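Local structure of glycoside hydrolase family protein (Novosphingobium sp. PP1Y, 6Q2F) at residues A[661-675]-A[714-726]. The protein probably hydrolyses the glycosidic bonds of terminal alpha-L-rhamnose units, acting as an alpha-L-rhamnosidase. Residues are numbered along the deposited sequence; the frame is centred on the assembly and turned at random.
Sequences KRFIDLEFVTGVNRP and WVDYIARSSLLLQ
Phe668 lodges as a knob among Ile718, Ser721, Ser722 and Leu725, joining two nearly parallel neighbouring helices of a parallel beta/alpha barrel; the first, 657-670, leads into barrel strand 674-677. Within the segments the axes run 8° apart and 10.9 Å from each other. CB of Ser721 lies over one face of the Phe668 ring, off-centre and 3.8 Å from the centroid, a CH-pi contact, while OG of Ser722 meets the ring edge. Leu725 reaches the root of the ring with CD1. Farther toward the N-terminal ends, CG2 of Ile664 touches both CH2 of Trp714 and the edge of the Tyr717 ring, at CE1. Tyr717 stretches across to the first helix because its chi1 of 170° turns CG opposite the backbone N; its hydroxyl donates to the syn lone pair of Asp665 OD1 at 2.5 Å and accepts from Lys661 NZ at 3.1 Å. Lys661 also forms a salt bridge with Asp665 OD2 and donates to Asp959 O. At the other end a Schellman motif at Gly671 turns the chain toward the strand, and Asn673 exchanges bonds with the second helix: its ND2 donates to Leu725 O (2.9 Å), well above that carbonyl's plane, and its backbone O receives NE2 of Gln726 (2.7 Å) almost straight, at 166°. The OD1 of Asn673 is taken by Val641 N, which helps fix the amide's rotation. A largely apolar middle, its serine hydroxyls satisfied by Tyr717 O and Ile718 O, thus has hydrogen bonds toward both ends, and the Lys661-Asp665 ion pair probably polarises the buried tyrosine hydroxyl that both partners hold.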
loop_
_atom_site.group_PDB
_atom_site.type_symbol
_atom_site.label_atom_id
_atom_site.label_comp_id
_atom_site.label_asym_id
_atom_site.label_seq_id
_atom_site.Cartn_x
_atom_site.Cartn_y
_atom_site.Cartn_z
ATOM N N LYS A 661 6.094 -16.782 -9.912
ATOM C CA LYS A 661 7.466 -16.580 -9.455
ATOM C C LYS A 661 7.900 -15.126 -9.613
ATOM O O LYS A 661 8.462 -14.530 -8.684
ATOM C CB LYS A 661 8.411 -17.503 -10.225
ATOM C CG LYS A 661 9.831 -17.515 -9.728
ATOM C CD LYS A 661 10.706 -18.237 -10.755
ATOM C CE LYS A 661 12.174 -18.264 -10.359
ATOM N NZ LYS A 661 12.765 -16.896 -10.117
ATOM N N ARG A 662 7.649 -14.540 -10.789
ATOM C CA ARG A 662 8.047 -13.159 -11.047
ATOM C C ARG A 662 7.402 -12.178 -10.069
ATOM O O ARG A 662 7.978 -11.116 -9.800
ATOM C CB ARG A 662 7.687 -12.772 -12.483
ATOM C CG ARG A 662 6.236 -13.047 -12.839
ATOM C CD ARG A 662 5.951 -12.915 -14.345
ATOM N NE ARG A 662 5.493 -11.565 -14.593
ATOM C CZ ARG A 662 4.266 -11.222 -14.958
ATOM N NH1 ARG A 662 3.337 -12.138 -15.188
ATOM N NH2 ARG A 662 3.987 -9.935 -15.111
ATOM N N PHE A 663 6.208 -12.494 -9.531
ATOM C CA PHE A 663 5.582 -11.571 -8.575
ATOM C C PHE A 663 6.327 -11.593 -7.238
ATOM O O PHE A 663 6.734 -10.545 -6.730
ATOM C CB PHE A 663 4.092 -11.903 -8.380
ATOM C CG PHE A 663 3.302 -11.912 -9.653
ATOM C CD1 PHE A 663 3.469 -10.896 -10.579
ATOM C CD2 PHE A 663 2.401 -12.934 -9.929
ATOM C CE1 PHE A 663 2.767 -10.902 -11.777
ATOM C CE2 PHE A 663 1.684 -12.948 -11.127
ATOM C CZ PHE A 663 1.869 -11.934 -12.056
ATOM N N ILE A 664 6.573 -12.793 -6.690
ATOM C CA ILE A 664 7.235 -12.930 -5.392
ATOM C C ILE A 664 8.681 -12.477 -5.473
ATOM O O ILE A 664 9.236 -11.976 -4.493
ATOM C CB ILE A 664 7.129 -14.383 -4.881
ATOM C CG1 ILE A 664 7.094 -14.403 -3.352
ATOM C CG2 ILE A 664 8.224 -15.297 -5.452
ATOM C CD1 ILE A 664 5.735 -13.961 -2.789
ATOM N N ASP A 665 9.327 -12.682 -6.628
ATOM C CA ASP A 665 10.683 -12.177 -6.822
ATOM C C ASP A 665 10.694 -10.654 -6.810
ATOM O O ASP A 665 11.617 -10.036 -6.272
ATOM C CB ASP A 665 11.276 -12.738 -8.127
ATOM C CG ASP A 665 11.515 -14.258 -8.068
ATOM O OD1 ASP A 665 11.421 -14.861 -6.975
ATOM O OD2 ASP A 665 11.808 -14.866 -9.119
ATOM N N LEU A 666 9.657 -10.025 -7.358
ATOM C CA LEU A 666 9.577 -8.573 -7.303
ATOM C C LEU A 666 9.386 -8.090 -5.864
ATOM O O LEU A 666 10.006 -7.109 -5.447
ATOM C CB LEU A 666 8.448 -8.085 -8.216
ATOM C CG LEU A 666 8.188 -6.576 -8.108
ATOM C CD1 LEU A 666 9.435 -5.766 -8.588
ATOM C CD2 LEU A 666 6.941 -6.170 -8.900
ATOM N N GLU A 667 8.555 -8.785 -5.080
ATOM C CA GLU A 667 8.428 -8.445 -3.667
ATOM C C GLU A 667 9.757 -8.616 -2.945
ATOM O O GLU A 667 10.159 -7.768 -2.132
ATOM C CB GLU A 667 7.375 -9.325 -3.013
ATOM C CG GLU A 667 5.976 -9.102 -3.537
ATOM C CD GLU A 667 4.995 -10.036 -2.881
ATOM O OE1 GLU A 667 5.183 -10.355 -1.690
ATOM O OE2 GLU A 667 4.049 -10.454 -3.566
ATOM N N PHE A 668 10.443 -9.728 -3.219
ATOM C CA PHE A 668 11.722 -9.991 -2.572
ATOM C C PHE A 668 12.735 -8.884 -2.873
ATOM O O PHE A 668 13.362 -8.346 -1.957
ATOM C CB PHE A 668 12.242 -11.352 -3.020
ATOM C CG PHE A 668 11.549 -12.521 -2.351
ATOM C CD1 PHE A 668 11.165 -12.446 -1.021
ATOM C CD2 PHE A 668 11.306 -13.694 -3.045
ATOM C CE1 PHE A 668 10.557 -13.507 -0.394
ATOM C CE2 PHE A 668 10.669 -14.765 -2.432
ATOM C CZ PHE A 668 10.302 -14.672 -1.099
ATOM N N VAL A 669 12.893 -8.516 -4.151
ATOM C CA VAL A 669 13.942 -7.563 -4.510
ATOM C C VAL A 669 13.576 -6.137 -4.086
ATOM O O VAL A 669 14.452 -5.273 -4.011
ATOM C CB VAL A 669 14.243 -7.651 -6.019
ATOM C CG1 VAL A 669 13.229 -6.840 -6.842
ATOM C CG2 VAL A 669 15.687 -7.214 -6.300
ATOM N N THR A 670 12.304 -5.880 -3.727
ATOM C CA THR A 670 11.927 -4.579 -3.192
ATOM C C THR A 670 12.119 -4.486 -1.684
ATOM O O THR A 670 12.091 -3.377 -1.140
ATOM C CB THR A 670 10.480 -4.268 -3.558
ATOM O OG1 THR A 670 10.301 -4.505 -4.958
ATOM C CG2 THR A 670 10.135 -2.772 -3.265
ATOM N N GLY A 671 12.337 -5.608 -0.995
ATOM C CA GLY A 671 12.585 -5.595 0.441
ATOM C C GLY A 671 11.642 -6.459 1.255
ATOM O O GLY A 671 11.817 -6.567 2.475
ATOM N N VAL A 672 10.632 -7.076 0.648
ATOM C CA VAL A 672 9.777 -7.997 1.382
ATOM C C VAL A 672 10.564 -9.248 1.744
ATOM O O VAL A 672 11.331 -9.785 0.929
ATOM C CB VAL A 672 8.540 -8.343 0.543
ATOM C CG1 VAL A 672 7.699 -9.421 1.242
ATOM C CG2 VAL A 672 7.731 -7.071 0.279
ATOM N N ASN A 673 10.395 -9.714 2.986
ATOM C CA ASN A 673 10.963 -11.000 3.373
ATOM C C ASN A 673 10.000 -11.830 4.214
ATOM O O ASN A 673 10.432 -12.786 4.859
ATOM C CB ASN A 673 12.304 -10.789 4.123
ATOM C CG ASN A 673 12.160 -9.883 5.326
ATOM O OD1 ASN A 673 11.093 -9.791 5.933
ATOM N ND2 ASN A 673 13.244 -9.218 5.692
ATOM N N ARG A 674 8.724 -11.468 4.272
ATOM C CA ARG A 674 7.690 -12.337 4.842
ATOM C C ARG A 674 6.438 -12.188 4.000
ATOM O O ARG A 674 5.557 -11.370 4.306
ATOM C CB ARG A 674 7.390 -12.002 6.306
ATOM C CG ARG A 674 6.191 -12.781 6.847
ATOM C CD ARG A 674 6.125 -12.779 8.344
ATOM N NE ARG A 674 7.223 -13.531 8.946
ATOM C CZ ARG A 674 7.420 -13.639 10.255
ATOM N NH1 ARG A 674 6.590 -13.044 11.107
ATOM N NH2 ARG A 674 8.445 -14.336 10.711
ATOM N N PRO A 675 6.341 -12.921 2.896
ATOM C CA PRO A 675 5.117 -12.851 2.101
ATOM C C PRO A 675 3.936 -13.363 2.915
ATOM O O PRO A 675 4.054 -14.310 3.700
ATOM C CB PRO A 675 5.427 -13.746 0.895
ATOM C CG PRO A 675 6.975 -13.680 0.780
ATOM C CD PRO A 675 7.392 -13.717 2.231
ATOM N N TRP A 714 7.159 -24.998 -3.926
ATOM C CA TRP A 714 6.911 -23.566 -4.120
ATOM C C TRP A 714 7.018 -22.809 -2.799
ATOM O O TRP A 714 7.706 -21.791 -2.709
ATOM C CB TRP A 714 5.527 -23.388 -4.773
ATOM C CG TRP A 714 4.890 -21.991 -4.781
ATOM C CD1 TRP A 714 3.664 -21.654 -4.262
ATOM C CD2 TRP A 714 5.429 -20.773 -5.343
ATOM N NE1 TRP A 714 3.409 -20.318 -4.470
ATOM C CE2 TRP A 714 4.466 -19.757 -5.139
ATOM C CE3 TRP A 714 6.619 -20.448 -6.003
ATOM C CZ2 TRP A 714 4.667 -18.436 -5.551
ATOM C CZ3 TRP A 714 6.816 -19.122 -6.421
ATOM C CH2 TRP A 714 5.848 -18.144 -6.188
ATOM N N VAL A 715 6.372 -23.309 -1.744
ATOM C CA VAL A 715 6.457 -22.637 -0.450
ATOM C C VAL A 715 7.892 -22.680 0.073
ATOM O O VAL A 715 8.373 -21.716 0.682
ATOM C CB VAL A 715 5.450 -23.257 0.535
ATOM C CG1 VAL A 715 5.545 -22.595 1.908
ATOM C CG2 VAL A 715 4.012 -23.129 -0.021
ATOM N N ASP A 716 8.608 -23.789 -0.177
ATOM C CA ASP A 716 10.010 -23.871 0.231
ATOM C C ASP A 716 10.845 -22.815 -0.481
ATOM O O ASP A 716 11.782 -22.251 0.090
ATOM C CB ASP A 716 10.574 -25.258 -0.080
ATOM C CG ASP A 716 10.200 -26.310 0.955
ATOM O OD1 ASP A 716 9.877 -25.968 2.103
ATOM O OD2 ASP A 716 10.290 -27.502 0.610
ATOM N N TYR A 717 10.540 -22.560 -1.749
ATOM C CA TYR A 717 11.238 -21.515 -2.485
ATOM C C TYR A 717 11.028 -20.166 -1.824
ATOM O O TYR A 717 11.980 -19.384 -1.659
ATOM C CB TYR A 717 10.737 -21.509 -3.929
ATOM C CG TYR A 717 11.190 -20.330 -4.751
ATOM C CD1 TYR A 717 10.467 -19.130 -4.756
ATOM C CD2 TYR A 717 12.337 -20.413 -5.524
ATOM C CE1 TYR A 717 10.883 -18.060 -5.533
ATOM C CE2 TYR A 717 12.752 -19.357 -6.297
ATOM C CZ TYR A 717 12.031 -18.188 -6.292
ATOM O OH TYR A 717 12.460 -17.162 -7.081
ATOM N N ILE A 718 9.790 -19.888 -1.414
ATOM C CA ILE A 718 9.498 -18.639 -0.720
ATOM C C ILE A 718 10.159 -18.615 0.649
ATOM O O ILE A 718 10.731 -17.595 1.058
ATOM C CB ILE A 718 7.980 -18.450 -0.614
ATOM C CG1 ILE A 718 7.367 -18.329 -2.022
ATOM C CG2 ILE A 718 7.653 -17.235 0.286
ATOM C CD1 ILE A 718 5.815 -18.463 -2.046
ATOM N N ALA A 719 10.107 -19.737 1.375
ATOM C CA ALA A 719 10.711 -19.786 2.704
ATOM C C ALA A 719 12.230 -19.659 2.636
ATOM O O ALA A 719 12.840 -19.030 3.505
ATOM C CB ALA A 719 10.328 -21.086 3.408
ATOM N N ARG A 720 12.865 -20.273 1.631
ATOM C CA ARG A 720 14.319 -20.177 1.536
ATOM C C ARG A 720 14.746 -18.773 1.157
ATOM O O ARG A 720 15.745 -18.257 1.666
ATOM C CB ARG A 720 14.874 -21.175 0.517
ATOM C CG ARG A 720 14.724 -22.592 0.954
ATOM C CD ARG A 720 15.497 -23.544 0.063
ATOM N NE ARG A 720 15.395 -24.901 0.566
ATOM C CZ ARG A 720 14.745 -25.863 -0.069
ATOM N NH1 ARG A 720 14.163 -25.603 -1.231
ATOM N NH2 ARG A 720 14.678 -27.077 0.449
ATOM N N SER A 721 14.021 -18.154 0.235
ATOM C CA SER A 721 14.340 -16.794 -0.156
ATOM C C SER A 721 14.153 -15.848 1.019
ATOM O O SER A 721 14.990 -14.976 1.265
ATOM C CB SER A 721 13.456 -16.390 -1.334
ATOM O OG SER A 721 13.747 -17.192 -2.460
ATOM N N SER A 722 13.050 -16.022 1.758
ATOM C CA SER A 722 12.769 -15.174 2.910
ATOM C C SER A 722 13.860 -15.313 3.959
ATOM O O SER A 722 14.279 -14.323 4.560
ATOM C CB SER A 722 11.414 -15.551 3.519
ATOM O OG SER A 722 10.364 -15.457 2.561
ATOM N N LEU A 723 14.332 -16.548 4.189
ATOM C CA LEU A 723 15.369 -16.776 5.196
ATOM C C LEU A 723 16.592 -15.907 4.927
ATOM O O LEU A 723 17.040 -15.149 5.803
ATOM C CB LEU A 723 15.762 -18.259 5.230
ATOM C CG LEU A 723 17.041 -18.544 6.017
ATOM C CD1 LEU A 723 16.834 -18.321 7.536
ATOM C CD2 LEU A 723 17.616 -19.935 5.721
ATOM N N LEU A 724 17.149 -16.010 3.713
ATOM C CA LEU A 724 18.331 -15.210 3.392
ATOM C C LEU A 724 18.007 -13.723 3.440
ATOM O O LEU A 724 18.822 -12.914 3.909
ATOM C CB LEU A 724 18.867 -15.604 2.026
ATOM C CG LEU A 724 19.282 -17.083 1.863
ATOM C CD1 LEU A 724 20.047 -17.340 0.546
ATOM C CD2 LEU A 724 20.184 -17.472 3.013
ATOM N N LEU A 725 16.801 -13.344 2.991
ATOM C CA LEU A 725 16.402 -11.944 2.962
ATOM C C LEU A 725 16.003 -11.412 4.337
ATOM O O LEU A 725 15.735 -10.214 4.476
ATOM C CB LEU A 725 15.288 -11.758 1.935
ATOM C CG LEU A 725 15.897 -11.932 0.516
ATOM C CD1 LEU A 725 14.807 -12.048 -0.551
ATOM C CD2 LEU A 725 16.775 -10.731 0.191
ATOM N N GLN A 726 16.003 -12.250 5.364
ATOM C CA GLN A 726 15.910 -11.761 6.737
ATOM C C GLN A 726 17.252 -11.752 7.454
ATOM O O GLN A 726 17.342 -11.232 8.567
ATOM C CB GLN A 726 14.923 -12.624 7.545
ATOM C CG GLN A 726 13.494 -12.576 7.039
ATOM C CD GLN A 726 12.589 -13.591 7.728
ATOM O OE1 GLN A 726 12.931 -14.144 8.774
ATOM N NE2 GLN A 726 11.423 -13.837 7.137
HETATM O O HOH W 1 8.594 -15.134 7.047
#